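PilM (Escherichia coli, PDB 3EOI) is of unknown function but is a plasmid-encoded member of the PilM family, probably involved in pilus formation. Local coordinates at residues Ala92-Gly97 against Asp117-Trp122. Residues are numbered along the deposited sequence; the frame is centred on the assembly and turned at random.
Sequences ARVENG and DQVIIW
Ala92 O takes one nearly straight hydrogen bond, from Ile121 N (2.9 Å, 169° at the hydrogen), and one weaker CA-H...O contact, from Ile120 CA. The Ile121 donor sits above the carbonyl plane. In return Ala92 N reaches Ile121 O at 2.8 Å, nearly along the C=O axis. This closes an antiparallel hydrogen-bonded pair. Arg93 and Ile120 follow as a non-hydrogen-bonded pair. Val94 then divides its bonds: Val94 N goes to Val119 O, and Val94 O takes Gln118 N at 2.7 Å. Beyond the strand, Asp117 OD1 accepts Gly97 N at 2.7 Å through its syn lone pair. The carboxylate thus holds the tight type I' turn at Asn96 and Gly97, where both phi angles are positive. Val94 CG1, anti to the backbone N (chi1 175°), lies 3.4 Å from Asp117 OD1. Val94 CG2 meets Ile121 CG2 at 3.9 Å, and Val119 lies alongside. Ala92, Val94, Val119 and Ile121 share one sheet face; Arg93 and Ile120 take the other. Strand 92-95 runs between 119-123 and its hairpin partner 98-100. Strand 66-72 flanks 119-123 on its other edge, and helix 77-84 packs over Ile120 and touches Arg93.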
ATOM      1  N   ALA A  92      -5.258   6.041   3.357  1.00  9.03           N
ATOM      2  CA  ALA A  92      -5.897   7.046   2.479  1.00  9.39           C
ATOM      3  C   ALA A  92      -6.277   6.402   1.149  1.00 11.12           C
ATOM      4  O   ALA A  92      -6.128   5.175   0.988  1.00 10.68           O
ATOM      5  CB  ALA A  92      -4.965   8.305   2.241  1.00 11.03           C
ATOM      6  N   ARG A  93      -6.810   7.232   0.241  1.00 11.48           N
ATOM      7  CA  ARG A  93      -7.320   6.799  -1.056  1.00 12.42           C
ATOM      8  C   ARG A  93      -6.803   7.703  -2.158  1.00 12.25           C
ATOM      9  O   ARG A  93      -6.467   8.838  -1.896  1.00 10.99           O
ATOM     10  CB  ARG A  93      -8.894   6.900  -1.053  1.00 14.08           C
ATOM     11  CG  ARG A  93      -9.631   5.777  -0.353  1.00 26.85           C
ATOM     12  CD  ARG A  93     -11.072   6.168   0.090  1.00 19.05           C
ATOM     13  NE  ARG A  93     -11.876   6.905  -0.893  1.00 26.88           N
ATOM     14  CZ  ARG A  93     -12.966   7.604  -0.570  1.00 21.77           C
ATOM     15  NH1 ARG A  93     -13.366   7.672   0.698  1.00 27.70           N
ATOM     16  NH2 ARG A  93     -13.654   8.238  -1.505  1.00 27.28           N
ATOM     17  N   VAL A  94      -6.712   7.213  -3.394  1.00 12.45           N
ATOM     18  CA  VAL A  94      -6.373   8.112  -4.520  1.00 11.65           C
ATOM     19  C   VAL A  94      -7.502   7.977  -5.498  1.00 11.24           C
ATOM     20  O   VAL A  94      -7.839   6.857  -5.902  1.00 11.53           O
ATOM     21  CB  VAL A  94      -5.049   7.747  -5.208  1.00 10.78           C
ATOM     22  CG1 VAL A  94      -4.812   8.641  -6.457  1.00 11.64           C
ATOM     23  CG2 VAL A  94      -3.906   7.859  -4.148  1.00 11.58           C
ATOM     24  N   GLU A  95      -8.093   9.124  -5.837  1.00 12.12           N
ATOM     25  CA  GLU A  95      -9.213   9.206  -6.766  1.00 14.82           C
ATOM     26  C   GLU A  95      -8.988  10.451  -7.647  1.00 15.65           C
ATOM     27  O   GLU A  95      -8.623  11.531  -7.181  1.00 15.31           O
ATOM     28  CB  GLU A  95     -10.509   9.336  -5.983  1.00 18.17           C
ATOM     29  CG  GLU A  95     -11.730   9.463  -6.824  1.00 48.71           C
ATOM     30  CD  GLU A  95     -12.982   9.379  -5.968  1.00 21.56           C
ATOM     31  OE1 GLU A  95     -13.142   8.358  -5.255  1.00 49.11           O
ATOM     32  OE2 GLU A  95     -13.792  10.334  -6.000  1.00 49.40           O
ATOM     33  N   ASN A  96      -9.132  10.280  -8.954  1.00 15.31           N
ATOM     34  CA  ASN A  96      -8.889  11.392  -9.870  1.00 17.59           C
ATOM     35  C   ASN A  96      -7.598  12.183  -9.641  1.00 17.61           C
ATOM     36  O   ASN A  96      -7.586  13.400  -9.686  1.00 18.26           O
ATOM     37  CB  ASN A  96     -10.144  12.256  -9.965  1.00 21.26           C
ATOM     38  CG  ASN A  96     -11.357  11.418 -10.356  1.00 41.56           C
ATOM     39  OD1 ASN A  96     -12.295  11.273  -9.587  1.00 24.09           O
ATOM     40  ND2 ASN A  96     -11.293  10.788 -11.530  1.00 23.84           N
ATOM     41  N   GLY A  97      -6.508  11.446  -9.418  1.00 16.26           N
ATOM     42  CA  GLY A  97      -5.196  12.019  -9.196  1.00 16.44           C
ATOM     43  C   GLY A  97      -4.995  12.731  -7.873  1.00 17.20           C
ATOM     44  O   GLY A  97      -3.944  13.351  -7.677  1.00 18.34           O
ATOM     45  N   ASP A 117      -5.019   5.814  -9.847  1.00 12.17           N
ATOM     46  CA  ASP A 117      -6.260   6.084  -9.168  1.00 13.38           C
ATOM     47  C   ASP A 117      -6.847   4.775  -8.650  1.00 12.94           C
ATOM     48  O   ASP A 117      -6.445   3.684  -9.077  1.00 12.40           O
ATOM     49  CB  ASP A 117      -7.243   6.724 -10.139  1.00 16.81           C
ATOM     50  CG  ASP A 117      -6.910   8.154 -10.426  1.00 21.21           C
ATOM     51  OD1 ASP A 117      -6.261   8.793  -9.559  1.00 19.37           O
ATOM     52  OD2 ASP A 117      -7.279   8.638 -11.527  1.00 20.13           O
ATOM     53  N   GLN A 118      -7.815   4.898  -7.749  1.00 13.13           N
ATOM     54  CA  GLN A 118      -8.595   3.742  -7.294  1.00 13.22           C
ATOM     55  C   GLN A 118      -7.679   2.770  -6.565  1.00 12.60           C
ATOM     56  O   GLN A 118      -7.745   1.532  -6.730  1.00 12.71           O
ATOM     57  CB  GLN A 118      -9.314   3.055  -8.463  1.00 17.70           C
ATOM     58  CG  GLN A 118     -10.171   4.064  -9.261  1.00 29.70           C
ATOM     59  CD  GLN A 118     -11.229   3.422 -10.137  1.00 23.00           C
ATOM     60  OE1 GLN A 118     -11.021   2.372 -10.751  1.00 30.74           O
ATOM     61  NE2 GLN A 118     -12.394   4.077 -10.199  1.00 31.56           N
ATOM     62  N   VAL A 119      -6.765   3.354  -5.769  1.00 12.03           N
ATOM     63  CA  VAL A 119      -5.980   2.559  -4.812  1.00 10.31           C
ATOM     64  C   VAL A 119      -6.218   2.978  -3.384  1.00 10.64           C
ATOM     65  O   VAL A 119      -6.632   4.109  -3.118  1.00  9.81           O
ATOM     66  CB  VAL A 119      -4.421   2.610  -5.120  1.00 12.03           C
ATOM     67  CG1 VAL A 119      -4.120   2.051  -6.495  1.00 10.46           C
ATOM     68  CG2 VAL A 119      -3.877   4.006  -5.042  1.00 11.40           C
ATOM     69  N   ILE A 120      -5.974   2.035  -2.469  1.00  8.61           N
ATOM     70  CA  ILE A 120      -5.778   2.398  -1.083  1.00  8.28           C
ATOM     71  C   ILE A 120      -4.297   2.581  -0.843  1.00  8.08           C
ATOM     72  O   ILE A 120      -3.461   1.768  -1.355  1.00  7.80           O
ATOM     73  CB  ILE A 120      -6.308   1.309  -0.147  1.00  9.45           C
ATOM     74  CG1 ILE A 120      -7.851   1.216  -0.247  1.00  7.89           C
ATOM     75  CG2 ILE A 120      -5.841   1.625   1.305  1.00 10.66           C
ATOM     76  CD1 ILE A 120      -8.440   0.008   0.458  1.00 13.36           C
ATOM     77  N   ILE A 121      -3.960   3.632  -0.099  1.00  7.54           N
ATOM     78  CA  ILE A 121      -2.561   4.024   0.003  1.00  8.23           C
ATOM     79  C   ILE A 121      -2.149   4.381   1.390  1.00  8.74           C
ATOM     80  O   ILE A 121      -2.986   4.803   2.204  1.00  9.08           O
ATOM     81  CB  ILE A 121      -2.247   5.207  -0.969  1.00  9.61           C
ATOM     82  CG1 ILE A 121      -0.737   5.470  -1.076  1.00  9.09           C
ATOM     83  CG2 ILE A 121      -3.040   6.461  -0.567  1.00  9.96           C
ATOM     84  CD1 ILE A 121      -0.401   6.102  -2.415  1.00 12.82           C
ATOM     85  N   TRP A 122      -0.868   4.090   1.680  1.00  7.51           N
ATOM     86  CA  TRP A 122      -0.275   4.465   2.966  1.00  7.69           C
ATOM     87  C   TRP A 122       0.919   5.333   2.650  1.00  7.89           C
ATOM     88  O   TRP A 122       1.760   4.970   1.787  1.00 10.10           O
ATOM     89  CB  TRP A 122       0.146   3.190   3.698  1.00  9.08           C
ATOM     90  CG  TRP A 122       0.920   3.360   5.008  1.00 10.93           C
ATOM     91  CD1 TRP A 122       0.385   3.552   6.243  1.00 10.42           C
ATOM     92  CD2 TRP A 122       2.339   3.195   5.212  1.00  9.99           C
ATOM     93  NE1 TRP A 122       1.389   3.556   7.215  1.00 11.18           N
ATOM     94  CE2 TRP A 122       2.588   3.343   6.600  1.00 10.53           C
ATOM     95  CE3 TRP A 122       3.437   3.008   4.337  1.00  9.24           C
ATOM     96  CZ2 TRP A 122       3.880   3.281   7.145  1.00 10.19           C
ATOM     97  CZ3 TRP A 122       4.721   2.912   4.898  1.00  9.51           C
ATOM     98  CH2 TRP A 122       4.924   3.040   6.255  1.00 11.82           C
TER